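Local atomic coordinates of peptidoglycan-N-acetylglucosamine deacetylase BC_1960 (PDB entry 4L1G), a protein that removes the acetyl group from N-acetylglucosamine residues of bacterial peptidoglycan in a zinc-dependent hydrolysis, and also acts on soluble chitin substrates and N-acetylchitooligomers. Residues Lys96-Lys101 with Lys241-Leu246; Ile222-Thr227 with Gln233-Ala238; Asn187-Gln192 with Ser258-Ser263; Ile117-Ala122 with Asn158-Tyr163; Lys152-Leu157 with Gly162-Phe167. All coordinates share one frame; numbering follows the deposited sequence.

Contact 1 (Lys96-Lys101 with Lys241-Leu246)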
# COMPACT_ATOMS: atom_id res chain seq x y z
N LYS A 96 -14.07 6.05 -4.86
CA LYS A 96 -15.49 6.00 -4.53
C LYS A 96 -16.35 5.96 -5.79
O LYS A 96 -17.27 5.15 -5.89
CB LYS A 96 -15.87 7.22 -3.69
CG LYS A 96 -17.31 7.24 -3.22
CD LYS A 96 -17.60 6.05 -2.32
CE LYS A 96 -18.96 6.17 -1.66
NZ LYS A 96 -19.26 4.99 -0.80
N GLN A 97 -16.04 6.82 -6.75
CA GLN A 97 -16.85 6.94 -7.96
C GLN A 97 -16.63 5.78 -8.94
O GLN A 97 -17.34 5.66 -9.93
CB GLN A 97 -16.59 8.28 -8.65
CG GLN A 97 -17.12 9.48 -7.86
CD GLN A 97 -18.63 9.42 -7.67
OE1 GLN A 97 -19.37 9.05 -8.58
NE2 GLN A 97 -19.09 9.78 -6.47
N HIS A 98 -15.65 4.93 -8.65
CA HIS A 98 -15.41 3.74 -9.46
C HIS A 98 -15.77 2.47 -8.70
O HIS A 98 -15.53 1.37 -9.19
CB HIS A 98 -13.95 3.69 -9.93
CG HIS A 98 -13.63 4.67 -11.01
ND1 HIS A 98 -13.10 5.91 -10.75
CD2 HIS A 98 -13.76 4.58 -12.35
CE1 HIS A 98 -12.92 6.56 -11.89
NE2 HIS A 98 -13.31 5.77 -12.88
N ASN A 99 -16.34 2.64 -7.51
CA ASN A 99 -16.80 1.51 -6.69
C ASN A 99 -15.68 0.51 -6.36
O ASN A 99 -15.88 -0.70 -6.40
CB ASN A 99 -17.97 0.80 -7.38
CG ASN A 99 -18.68 -0.19 -6.47
OD1 ASN A 99 -18.84 0.05 -5.27
ND2 ASN A 99 -19.10 -1.31 -7.04
N VAL A 100 -14.49 1.02 -6.04
CA VAL A 100 -13.38 0.15 -5.69
C VAL A 100 -12.79 0.47 -4.32
O VAL A 100 -12.77 1.62 -3.88
CB VAL A 100 -12.25 0.19 -6.75
CG1 VAL A 100 -12.74 -0.40 -8.07
CG2 VAL A 100 -11.75 1.60 -6.94
N LYS A 101 -12.31 -0.57 -3.64
CA LYS A 101 -11.58 -0.41 -2.40
C LYS A 101 -10.09 -0.58 -2.68
O LYS A 101 -9.71 -1.33 -3.58
CB LYS A 101 -12.04 -1.44 -1.36
CG LYS A 101 -13.54 -1.51 -1.17
CD LYS A 101 -14.11 -0.20 -0.66
CE LYS A 101 -15.61 -0.30 -0.47
NZ LYS A 101 -16.20 1.00 -0.03
N LYS A 241 -8.61 6.29 -15.82
CA LYS A 241 -8.35 5.46 -16.99
C LYS A 241 -7.99 4.04 -16.60
O LYS A 241 -8.47 3.08 -17.20
CB LYS A 241 -7.22 6.06 -17.83
CG LYS A 241 -7.58 7.36 -18.53
CD LYS A 241 -6.38 7.90 -19.30
CE LYS A 241 -6.73 9.15 -20.08
NZ LYS A 241 -7.69 8.86 -21.18
N ILE A 242 -7.15 3.91 -15.58
CA ILE A 242 -6.65 2.61 -15.13
C ILE A 242 -7.78 1.67 -14.72
O ILE A 242 -7.82 0.51 -15.14
CB ILE A 242 -5.67 2.77 -13.95
CG1 ILE A 242 -4.35 3.37 -14.43
CG2 ILE A 242 -5.42 1.43 -13.27
CD1 ILE A 242 -3.38 3.66 -13.31
N ILE A 243 -8.69 2.17 -13.90
CA ILE A 243 -9.76 1.34 -13.36
C ILE A 243 -10.73 0.78 -14.41
O ILE A 243 -10.93 -0.43 -14.46
CB ILE A 243 -10.51 2.06 -12.21
CG1 ILE A 243 -9.55 2.33 -11.05
CG2 ILE A 243 -11.70 1.24 -11.74
CD1 ILE A 243 -10.15 3.15 -9.92
N PRO A 244 -11.33 1.65 -15.26
CA PRO A 244 -12.25 1.06 -16.23
C PRO A 244 -11.56 0.20 -17.30
O PRO A 244 -12.13 -0.79 -17.74
CB PRO A 244 -12.91 2.28 -16.87
CG PRO A 244 -11.93 3.37 -16.70
CD PRO A 244 -11.26 3.11 -15.38
N GLN A 245 -10.34 0.58 -17.70
CA GLN A 245 -9.62 -0.18 -18.72
C GLN A 245 -9.24 -1.58 -18.24
O GLN A 245 -9.24 -2.53 -19.03
CB GLN A 245 -8.39 0.58 -19.22
CG GLN A 245 -8.72 1.73 -20.16
CD GLN A 245 -7.48 2.40 -20.73
OE1 GLN A 245 -6.42 1.79 -20.81
NE2 GLN A 245 -7.62 3.66 -21.13
N LEU A 246 -8.91 -1.71 -16.96
CA LEU A 246 -8.62 -3.02 -16.39
C LEU A 246 -9.89 -3.84 -16.20
O LEU A 246 -9.91 -5.04 -16.44
CB LEU A 246 -7.85 -2.89 -15.07
CG LEU A 246 -6.33 -2.78 -15.20
CD1 LEU A 246 -5.67 -2.46 -13.86
CD2 LEU A 246 -5.75 -4.06 -15.79
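His98 and Val100 carry the Schellman end of helix 89-97 onto Ile243 and Pro244 of helix 233-248, on the outer layer of the NodB-type polysaccharide deacetylase barrel. Asn99, with positive phi, is the C-prime residue of that motif. Its N bonds to Lys96 O at 3.1 Å. The turn places His98 and Val100 so that both point toward the second helix. The contact itself is apolar. Ile243 uses both of its branches. Its CG2 lies 3.8 Å from His98 CB and also reaches the CD2 side of the imidazole. Its CD1 lies 3.7 Å from Val100 CG2 and stands oblique to the His98 ring. CG1 of Ile243 is anti to the carbonyl carbon (chi1 -63°) and chi2 is extended, which carries CD1 out between the two side chains. Pro244 adds a looser touch, its CD 4.2 Å from His98 NE2. ND1 of His98 is hydrogen-bonded back to Lys94 O of its own helix. The His98 carbonyl is bonded to Lys247 NZ, a polar tie to helix 233-248. Val100 and Ile243 both pack on Phe253 of strand 252-253. Ile242 touches Val212 of the neighbouring helix 205-215.

Contact 2 (Ile222-Thr227 with Gln233-Ala238). With SO4 (sulfate ion), chain E; ACT (acetate ion), chain F.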
# COMPACT_ATOMS: atom_id res chain seq x y z
N ILE A 222 -0.32 -3.03 -7.53
CA ILE A 222 0.11 -1.77 -8.15
C ILE A 222 0.56 -0.77 -7.08
O ILE A 222 -0.05 -0.68 -6.02
CB ILE A 222 -1.05 -1.18 -8.99
CG1 ILE A 222 -1.54 -2.22 -10.00
CG2 ILE A 222 -0.61 0.10 -9.69
CD1 ILE A 222 -2.88 -1.87 -10.63
N LEU A 223 1.62 -0.03 -7.38
CA LEU A 223 2.15 0.97 -6.44
C LEU A 223 1.92 2.40 -6.91
O LEU A 223 2.41 2.82 -7.96
CB LEU A 223 3.64 0.76 -6.20
CG LEU A 223 4.32 1.85 -5.36
CD1 LEU A 223 3.83 1.82 -3.92
CD2 LEU A 223 5.84 1.73 -5.41
N GLN A 224 1.18 3.16 -6.11
CA GLN A 224 1.04 4.60 -6.30
C GLN A 224 1.32 5.33 -4.99
O GLN A 224 1.48 4.69 -3.95
CB GLN A 224 -0.35 4.94 -6.83
CG GLN A 224 -0.56 4.60 -8.29
CD GLN A 224 -1.99 4.76 -8.73
OE1 GLN A 224 -2.84 3.92 -8.42
NE2 GLN A 224 -2.28 5.84 -9.45
N HIS A 225 1.40 6.65 -5.05
CA HIS A 225 1.73 7.44 -3.87
C HIS A 225 0.72 8.55 -3.58
O HIS A 225 0.08 9.07 -4.49
CB HIS A 225 3.13 8.05 -4.01
CG HIS A 225 4.24 7.05 -4.00
ND1 HIS A 225 4.69 6.42 -5.14
CD2 HIS A 225 4.99 6.55 -2.98
CE1 HIS A 225 5.67 5.59 -4.84
NE2 HIS A 225 5.87 5.65 -3.53
N SER A 226 0.59 8.89 -2.31
CA SER A 226 -0.18 10.06 -1.89
C SER A 226 0.67 10.87 -0.91
O SER A 226 0.19 11.28 0.14
CB SER A 226 -1.51 9.66 -1.27
OG SER A 226 -1.33 8.74 -0.21
N THR A 227 1.93 11.08 -1.29
CA THR A 227 2.90 11.77 -0.45
C THR A 227 2.61 13.27 -0.39
O THR A 227 2.38 13.90 -1.42
CB THR A 227 4.33 11.59 -1.01
OG1 THR A 227 4.52 10.23 -1.42
CG2 THR A 227 5.37 11.96 0.03
N GLN A 233 -0.47 14.61 -9.23
CA GLN A 233 -1.79 14.89 -9.79
C GLN A 233 -2.12 13.95 -10.95
O GLN A 233 -3.24 13.46 -11.06
CB GLN A 233 -1.90 16.35 -10.24
CG GLN A 233 -3.27 16.70 -10.81
CD GLN A 233 -4.41 16.34 -9.86
OE1 GLN A 233 -4.44 16.78 -8.71
NE2 GLN A 233 -5.34 15.53 -10.35
N GLY A 234 -1.13 13.68 -11.80
CA GLY A 234 -1.30 12.78 -12.91
C GLY A 234 -1.58 11.37 -12.43
O GLY A 234 -2.28 10.60 -13.09
N SER A 235 -1.03 11.04 -11.27
CA SER A 235 -1.24 9.73 -10.67
C SER A 235 -2.69 9.58 -10.24
O SER A 235 -3.28 8.51 -10.38
CB SER A 235 -0.31 9.53 -9.47
OG SER A 235 -0.32 8.18 -9.04
N VAL A 236 -3.26 10.66 -9.71
CA VAL A 236 -4.66 10.66 -9.31
C VAL A 236 -5.55 10.56 -10.55
O VAL A 236 -6.47 9.75 -10.59
CB VAL A 236 -5.02 11.93 -8.52
CG1 VAL A 236 -6.46 11.87 -8.05
CG2 VAL A 236 -4.08 12.10 -7.33
N ASP A 237 -5.25 11.38 -11.56
CA ASP A 237 -6.01 11.38 -12.80
C ASP A 237 -5.92 10.05 -13.54
O ASP A 237 -6.84 9.67 -14.26
CB ASP A 237 -5.53 12.50 -13.73
CG ASP A 237 -5.79 13.88 -13.15
OD1 ASP A 237 -5.02 14.81 -13.46
OD2 ASP A 237 -6.77 14.03 -12.39
N ALA A 238 -4.81 9.34 -13.35
CA ALA A 238 -4.59 8.05 -14.00
C ALA A 238 -5.67 7.04 -13.62
O ALA A 238 -6.02 6.17 -14.41
CB ALA A 238 -3.21 7.51 -13.66
S SO4 E . 1.65 17.78 -9.91
O1 SO4 E . 0.77 18.38 -10.92
O2 SO4 E . 2.30 16.60 -10.48
O3 SO4 E . 2.66 18.75 -9.50
O4 SO4 E . 0.85 17.39 -8.74
C ACT F . 7.90 3.43 -1.09
O ACT F . 8.99 4.04 -1.12
OXT ACT F . 6.88 4.12 -1.30
CH3 ACT F . 7.81 1.96 -0.81
O HOH W 1 -1.85 8.34 -6.74
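Two flat groups flank this junction of strand 221-225 and helix 233-248: the Gln224 amide, which meets Ser235, and the His225 imidazole, which meets an acetate ion at its edge. The acetate carboxyl carbon is in the plane of the ring. His225 NE2 donates to its OXT at 2.9 Å. The Gln224 amide gives NE2 to Ser235 OG at 3.1 Å. The hydroxyl oxygen lies 22° out of the amide plane, and the angle at the hydrogen is 148°. With chi1 at -169°, OG of Ser235 lies opposite the backbone N and faces the strand. A water joins the segments a second time. It donates to Ser235 OG at 2.8 Å and to His225 O at 3.1 Å. Ser235 OG is also bonded to Asp199 OD2, which takes the backbone N-H of His225 as well. At the start of the helix, Gln233 N bonds a sulfate oxygen, O4, at 3.1 Å. Both ions probably come from the crystallisation liquor. The buried serine hydroxyl gathers an amide, a water and a carboxylate, and this network ties the helix to the backbone of His225, the predicted proton donor.

Contact 3 (Asn187-Gln192 with Ser258-Ser263)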
# COMPACT_ATOMS: atom_id res chain seq x y z
N ASN A 187 3.00 -11.86 13.63
CA ASN A 187 1.74 -11.99 12.90
C ASN A 187 1.45 -10.83 11.94
O ASN A 187 0.30 -10.51 11.68
CB ASN A 187 0.57 -12.21 13.87
CG ASN A 187 -0.60 -12.93 13.23
OD1 ASN A 187 -0.43 -13.67 12.26
ND2 ASN A 187 -1.80 -12.71 13.76
N PHE A 188 2.51 -10.21 11.44
CA PHE A 188 2.39 -9.24 10.35
C PHE A 188 2.50 -9.97 9.02
O PHE A 188 2.96 -11.11 8.95
CB PHE A 188 3.51 -8.20 10.41
CG PHE A 188 3.35 -7.17 11.49
CD1 PHE A 188 2.44 -6.13 11.34
CD2 PHE A 188 4.13 -7.22 12.63
CE1 PHE A 188 2.30 -5.17 12.33
CE2 PHE A 188 3.99 -6.26 13.62
CZ PHE A 188 3.07 -5.23 13.47
N MET A 189 2.07 -9.30 7.95
CA MET A 189 2.44 -9.73 6.61
C MET A 189 3.02 -8.55 5.84
O MET A 189 2.48 -7.45 5.86
CB MET A 189 1.27 -10.33 5.84
CG MET A 189 1.68 -10.82 4.45
SD MET A 189 0.46 -11.79 3.56
CE MET A 189 1.42 -12.28 2.13
N ILE A 190 4.13 -8.78 5.16
CA ILE A 190 4.78 -7.74 4.39
C ILE A 190 4.51 -7.91 2.91
O ILE A 190 4.78 -8.97 2.33
CB ILE A 190 6.29 -7.70 4.67
CG1 ILE A 190 6.54 -7.28 6.12
CG2 ILE A 190 6.99 -6.76 3.69
CD1 ILE A 190 7.97 -6.95 6.44
N VAL A 191 3.96 -6.88 2.28
CA VAL A 191 3.67 -6.94 0.85
C VAL A 191 4.39 -5.81 0.12
O VAL A 191 4.23 -4.64 0.46
CB VAL A 191 2.16 -6.88 0.56
CG1 VAL A 191 1.91 -6.82 -0.94
CG2 VAL A 191 1.46 -8.08 1.17
N GLN A 192 5.18 -6.19 -0.88
CA GLN A 192 5.83 -5.21 -1.74
C GLN A 192 4.88 -4.83 -2.86
O GLN A 192 3.73 -4.47 -2.62
CB GLN A 192 7.14 -5.78 -2.30
CG GLN A 192 8.11 -6.30 -1.25
CD GLN A 192 8.90 -5.20 -0.57
OE1 GLN A 192 8.54 -4.03 -0.62
NE2 GLN A 192 10.01 -5.58 0.07
N SER A 258 -7.97 -9.32 1.31
CA SER A 258 -8.80 -10.12 0.43
C SER A 258 -7.93 -10.93 -0.53
O SER A 258 -8.15 -12.13 -0.72
CB SER A 258 -9.77 -9.24 -0.34
OG SER A 258 -10.47 -9.99 -1.32
N MET A 259 -6.95 -10.27 -1.14
CA MET A 259 -6.06 -10.92 -2.09
C MET A 259 -5.27 -12.06 -1.46
O MET A 259 -5.08 -13.11 -2.06
CB MET A 259 -5.11 -9.90 -2.72
CG MET A 259 -3.94 -10.52 -3.47
SD MET A 259 -2.94 -9.32 -4.38
CE MET A 259 -4.04 -8.92 -5.74
N PHE A 260 -4.82 -11.85 -0.22
CA PHE A 260 -3.99 -12.84 0.45
C PHE A 260 -4.75 -13.67 1.48
O PHE A 260 -4.15 -14.38 2.28
CB PHE A 260 -2.75 -12.18 1.05
CG PHE A 260 -1.84 -11.58 0.03
CD1 PHE A 260 -1.04 -12.40 -0.77
CD2 PHE A 260 -1.78 -10.21 -0.17
CE1 PHE A 260 -0.20 -11.86 -1.72
CE2 PHE A 260 -0.95 -9.66 -1.12
CZ PHE A 260 -0.15 -10.49 -1.90
N GLN A 261 -6.08 -13.57 1.43
CA GLN A 261 -6.97 -14.38 2.25
C GLN A 261 -6.59 -14.38 3.72
O GLN A 261 -6.40 -15.44 4.33
CB GLN A 261 -7.05 -15.81 1.71
CG GLN A 261 -7.76 -15.94 0.37
CD GLN A 261 -9.26 -15.67 0.47
OE1 GLN A 261 -10.03 -16.54 0.87
NE2 GLN A 261 -9.66 -14.45 0.12
N THR A 262 -6.46 -13.19 4.29
CA THR A 262 -6.17 -13.06 5.71
C THR A 262 -6.90 -11.85 6.27
O THR A 262 -7.55 -11.11 5.53
CB THR A 262 -4.67 -12.93 5.98
OG1 THR A 262 -4.42 -13.13 7.38
CG2 THR A 262 -4.16 -11.56 5.56
N SER A 263 -6.79 -11.65 7.58
CA SER A 263 -7.44 -10.52 8.23
C SER A 263 -6.68 -9.24 7.93
O SER A 263 -5.50 -9.27 7.58
CB SER A 263 -7.53 -10.75 9.74
OG SER A 263 -8.13 -9.64 10.39
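A Met-aromatic contact joins Met189 of strand 189-191 to Phe260, just after helix 256-259, where the C-terminal part of the chain packs on the deacetylase fold. The methyl end makes a CH-pi interaction. Met189 CE stands 4.1 Å from the centroid of the Phe260 ring, 23° off the normal. It sits over one face, offset toward the rim, and its closest ring atom is CD1. The sulfur is oblique to the ring, and SD is 4.8 Å from the same centroid. With all three torsions near 180° the Met189 chain is fully extended and carries CE to the ring. The opposite face of the phenyl is covered by Met259 CG, which lies over its centre.

Apolar packing adds Val191 of the same strand. Its CG2 meets Phe260 CE2 at 3.7 Å, oblique to the ring. Val191 also packs on Phe167 of strand 167-168, and Phe260 on Ala65 of strand 64-65, so the contact lies against the three-stranded parallel sheet.

Hydrogen bonding belongs to the helix end. Gln261, with positive phi, is the C-prime residue of a Schellman motif. Gln261 NE2 donates to Ser258 O at 2.9 Å, in the carbonyl plane and in its own amide plane.

Contact 4 (Ile117-Ala122 with Asn158-Tyr163)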
# COMPACT_ATOMS: atom_id res chain seq x y z
N ILE A 117 -8.28 12.24 8.39
CA ILE A 117 -8.21 11.66 7.05
C ILE A 117 -7.91 10.17 7.16
O ILE A 117 -8.37 9.37 6.34
CB ILE A 117 -7.15 12.38 6.19
CG1 ILE A 117 -7.49 13.87 6.10
CG2 ILE A 117 -7.08 11.77 4.79
CD1 ILE A 117 -6.55 14.66 5.22
N VAL A 118 -7.16 9.80 8.19
CA VAL A 118 -6.94 8.39 8.51
C VAL A 118 -8.27 7.74 8.85
O VAL A 118 -8.54 6.61 8.44
CB VAL A 118 -5.98 8.23 9.70
CG1 VAL A 118 -5.73 6.75 9.99
CG2 VAL A 118 -4.67 8.95 9.44
N LYS A 119 -9.10 8.46 9.60
CA LYS A 119 -10.42 7.97 9.97
C LYS A 119 -11.33 7.84 8.75
O LYS A 119 -12.13 6.92 8.66
CB LYS A 119 -11.07 8.89 11.01
CG LYS A 119 -10.36 8.92 12.36
CD LYS A 119 -11.06 9.84 13.34
CE LYS A 119 -10.40 9.82 14.71
NZ LYS A 119 -11.06 10.76 15.67
N ARG A 120 -11.19 8.77 7.80
CA ARG A 120 -12.01 8.74 6.59
C ARG A 120 -11.70 7.51 5.73
O ARG A 120 -12.61 6.87 5.20
CB ARG A 120 -11.83 10.02 5.76
CG ARG A 120 -12.74 10.07 4.55
CD ARG A 120 -12.43 11.23 3.62
NE ARG A 120 -13.11 11.06 2.34
CZ ARG A 120 -12.94 11.83 1.27
NH1 ARG A 120 -12.10 12.86 1.32
NH2 ARG A 120 -13.61 11.58 0.15
N ILE A 121 -10.41 7.20 5.59
CA ILE A 121 -9.96 6.03 4.85
C ILE A 121 -10.60 4.76 5.38
O ILE A 121 -11.12 3.94 4.62
CB ILE A 121 -8.42 5.88 4.93
CG1 ILE A 121 -7.73 7.07 4.26
CG2 ILE A 121 -7.97 4.57 4.30
CD1 ILE A 121 -6.22 7.08 4.43
N ALA A 122 -10.58 4.60 6.70
CA ALA A 122 -11.16 3.44 7.35
C ALA A 122 -12.68 3.42 7.24
O ALA A 122 -13.28 2.36 7.08
CB ALA A 122 -10.73 3.39 8.81
N ASN A 158 -3.82 2.17 15.23
CA ASN A 158 -4.81 1.44 16.02
C ASN A 158 -5.79 2.40 16.68
O ASN A 158 -7.00 2.15 16.70
CB ASN A 158 -4.13 0.58 17.07
CG ASN A 158 -5.11 -0.21 17.91
OD1 ASN A 158 -6.06 -0.80 17.39
ND2 ASN A 158 -4.90 -0.22 19.22
N ARG A 159 -5.26 3.49 17.22
CA ARG A 159 -6.07 4.48 17.91
C ARG A 159 -7.02 5.21 16.96
O ARG A 159 -8.15 5.52 17.32
CB ARG A 159 -5.17 5.48 18.64
CG ARG A 159 -5.91 6.51 19.47
CD ARG A 159 -4.94 7.36 20.29
NE ARG A 159 -3.87 7.91 19.46
CZ ARG A 159 -3.97 9.05 18.78
NH1 ARG A 159 -5.10 9.76 18.82
NH2 ARG A 159 -2.95 9.48 18.05
N LEU A 160 -6.55 5.46 15.74
CA LEU A 160 -7.33 6.22 14.77
C LEU A 160 -8.27 5.34 13.95
O LEU A 160 -9.41 5.73 13.67
CB LEU A 160 -6.40 6.99 13.83
CG LEU A 160 -5.54 8.08 14.47
CD1 LEU A 160 -4.61 8.71 13.46
CD2 LEU A 160 -6.43 9.13 15.12
N ALA A 161 -7.81 4.15 13.57
CA ALA A 161 -8.57 3.28 12.68
C ALA A 161 -9.44 2.27 13.42
O ALA A 161 -10.44 1.79 12.89
CB ALA A 161 -7.65 2.57 11.70
N GLY A 162 -9.05 1.94 14.65
CA GLY A 162 -9.82 1.01 15.45
C GLY A 162 -9.31 -0.42 15.38
O GLY A 162 -9.94 -1.33 15.91
N TYR A 163 -8.18 -0.61 14.72
CA TYR A 163 -7.53 -1.91 14.67
C TYR A 163 -6.04 -1.77 14.39
O TYR A 163 -5.60 -0.77 13.83
CB TYR A 163 -8.19 -2.81 13.61
CG TYR A 163 -8.02 -2.33 12.18
CD1 TYR A 163 -8.89 -1.39 11.64
CD2 TYR A 163 -6.99 -2.81 11.38
CE1 TYR A 163 -8.74 -0.95 10.34
CE2 TYR A 163 -6.83 -2.37 10.07
CZ TYR A 163 -7.71 -1.44 9.56
OH TYR A 163 -7.56 -1.00 8.26
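The backbones come close where Lys119 and Ala161 lie with CA atoms 5.7 Å apart, at the C-terminal end of helix 143-161 beside helix 115-123. Small side chains fit this approach. Ala122 CB and Ala161 CB meet at 4.3 Å. Leu160 fills the other part of the interface. Its CB lies 3.9 Å from Val118 CG1, and its CD1 rests 4.0 Å from Val118 CG2. CD2, the other methyl, turns to Lys119 and lies 4.1 Å from CE. The extended lysine crosses Leu160 at about a right angle, with CG anti to the carbonyl carbon (chi1 -65°), and its CG passes 3.6 Å from Leu160 O. Side chain meets side chain through aliphatic carbons throughout. Gly162 then ends the helix with a positive phi of 96°. Toward the sheet, Val118, Ala122 and Ala161 all pack on Ile128 of strand 127-130. Two neighbouring helices laid over a parallel strand in this way are characteristic of the outer layer of a TIM-like barrel, here in the NodB domain.

Contact 5 (Lys152-Leu157 with Gly162-Phe167)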
# COMPACT_ATOMS: atom_id res chain seq x y z
N LYS A 152 5.38 2.05 17.06
CA LYS A 152 4.88 3.40 17.23
C LYS A 152 3.80 3.73 16.20
O LYS A 152 2.79 4.35 16.52
CB LYS A 152 6.03 4.41 17.16
CG LYS A 152 5.58 5.86 17.27
CD LYS A 152 6.71 6.76 17.76
CE LYS A 152 7.90 6.75 16.82
NZ LYS A 152 8.97 7.67 17.32
N THR A 153 4.02 3.29 14.96
CA THR A 153 3.06 3.51 13.89
C THR A 153 1.80 2.68 14.13
O THR A 153 0.69 3.15 13.89
CB THR A 153 3.66 3.16 12.52
OG1 THR A 153 4.87 3.91 12.33
CG2 THR A 153 2.68 3.48 11.40
N GLU A 154 1.99 1.46 14.60
CA GLU A 154 0.88 0.57 14.88
C GLU A 154 -0.05 1.16 15.94
O GLU A 154 -1.28 1.11 15.79
CB GLU A 154 1.40 -0.80 15.33
CG GLU A 154 0.35 -1.91 15.34
CD GLU A 154 0.21 -2.60 13.99
OE1 GLU A 154 -0.27 -3.75 13.97
OE2 GLU A 154 0.57 -2.00 12.95
N GLU A 155 0.54 1.72 16.99
CA GLU A 155 -0.23 2.33 18.07
C GLU A 155 -1.05 3.51 17.57
O GLU A 155 -2.22 3.66 17.92
CB GLU A 155 0.69 2.80 19.20
CG GLU A 155 1.32 1.67 20.00
CD GLU A 155 2.36 2.17 20.99
OE1 GLU A 155 2.67 3.38 20.97
OE2 GLU A 155 2.86 1.35 21.79
N ILE A 156 -0.42 4.35 16.76
CA ILE A 156 -1.09 5.52 16.19
C ILE A 156 -2.27 5.12 15.32
O ILE A 156 -3.37 5.65 15.46
CB ILE A 156 -0.10 6.37 15.36
CG1 ILE A 156 0.94 7.02 16.28
CG2 ILE A 156 -0.84 7.43 14.56
CD1 ILE A 156 2.08 7.70 15.55
N LEU A 157 -2.04 4.16 14.43
CA LEU A 157 -3.07 3.71 13.50
C LEU A 157 -4.19 2.94 14.20
O LEU A 157 -5.35 3.04 13.82
CB LEU A 157 -2.46 2.87 12.38
CG LEU A 157 -1.47 3.62 11.48
CD1 LEU A 157 -0.89 2.70 10.42
CD2 LEU A 157 -2.14 4.83 10.85
N GLY A 162 -9.05 1.94 14.65
CA GLY A 162 -9.82 1.01 15.45
C GLY A 162 -9.31 -0.42 15.38
O GLY A 162 -9.94 -1.33 15.91
N TYR A 163 -8.18 -0.61 14.72
CA TYR A 163 -7.53 -1.91 14.67
C TYR A 163 -6.04 -1.77 14.39
O TYR A 163 -5.60 -0.77 13.83
CB TYR A 163 -8.19 -2.81 13.61
CG TYR A 163 -8.02 -2.33 12.18
CD1 TYR A 163 -8.89 -1.39 11.64
CD2 TYR A 163 -6.99 -2.81 11.38
CE1 TYR A 163 -8.74 -0.95 10.34
CE2 TYR A 163 -6.83 -2.37 10.07
CZ TYR A 163 -7.71 -1.44 9.56
OH TYR A 163 -7.56 -1.00 8.26
N ALA A 164 -5.27 -2.77 14.80
CA ALA A 164 -3.84 -2.80 14.51
C ALA A 164 -3.60 -3.46 13.16
O ALA A 164 -3.88 -4.64 12.99
CB ALA A 164 -3.09 -3.54 15.61
N PRO A 165 -3.09 -2.69 12.18
CA PRO A 165 -2.90 -3.18 10.81
C PRO A 165 -1.98 -4.40 10.73
O PRO A 165 -0.92 -4.42 11.36
CB PRO A 165 -2.25 -1.98 10.10
CG PRO A 165 -2.66 -0.80 10.91
CD PRO A 165 -2.68 -1.28 12.33
N LYS A 166 -2.38 -5.40 9.95
CA LYS A 166 -1.60 -6.61 9.79
C LYS A 166 -0.52 -6.44 8.72
O LYS A 166 0.50 -7.13 8.73
CB LYS A 166 -2.51 -7.79 9.42
CG LYS A 166 -1.80 -9.14 9.34
CD LYS A 166 -2.74 -10.23 8.85
CE LYS A 166 -2.07 -11.60 8.90
NZ LYS A 166 -1.76 -12.01 10.29
N PHE A 167 -0.75 -5.50 7.81
CA PHE A 167 0.11 -5.34 6.65
C PHE A 167 1.17 -4.26 6.80
O PHE A 167 0.87 -3.13 7.20
CB PHE A 167 -0.72 -5.10 5.38
CG PHE A 167 -1.39 -6.33 4.85
CD1 PHE A 167 -2.65 -6.71 5.30
CD2 PHE A 167 -0.77 -7.13 3.91
CE1 PHE A 167 -3.27 -7.85 4.82
CE2 PHE A 167 -1.38 -8.27 3.42
CZ PHE A 167 -2.63 -8.63 3.87
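Glu154 CG is anti to the backbone N (chi1 -166°), and the chain then bends at chi2 (86°), which turns the carboxyl group from helix 143-161 onto Ala164 and Pro165. Leu157, one turn later, has CG anti to its carbonyl carbon (chi1 -63°) and comes across the proline ring. Glu154 is modelled in two conformers, and this account holds for one of them. In it OE1 lies 2.8 Å from Pro165 O. How to read so short an approach is doubtful, given the second conformer. OE1 also lies 3.3 Å from Ala164 CB, and OE2 lies 3.4 Å from Pro165 CD. The aliphatic part of the side chain takes part too, with Glu154 CG 3.8 Å from Ala164 CB. This is the return of a barrel alpha-beta unit: helix 143-161 ends at Gly162, and the loop doubles back along it to enter strand 167-168. Pro165 points toward the helix and forms the buried wedge. Its CG touches Leu157 at both CB and CD1, each at 4.0 Å. The carboxyl group has a further partner, since Glu154 OE2 is hydrogen-bonded to Asn130 ND2. Arg266 NE forms a long, weak ion pair with OE1. Leu157 also packs on Ile128 of strand 127-130 and on Ala111 of helix 108-113.

How the contacts relate
Contacts 2 and 5 are buried, contacts 1 and 3 are partly buried, and contact 4 lies at the surface. Contacts 1 and 2 use successive parts of helix 233-248, the first by mainly apolar packing, the second, nearer the active site, by hydrogen bonds. Contacts 4 and 5 share Gly162 and Tyr163 and both use helix 143-161; their centres are about 9 Å apart. Alkyl packing dominates contact 4, whereas contact 5 brings in a buried acid. Contact 3 centres on a phenyl ring with a methionine methyl over one face. It touches contact 5 through Lys166, whose O lies 2.8 Å from Met189 N, a probable hydrogen bond.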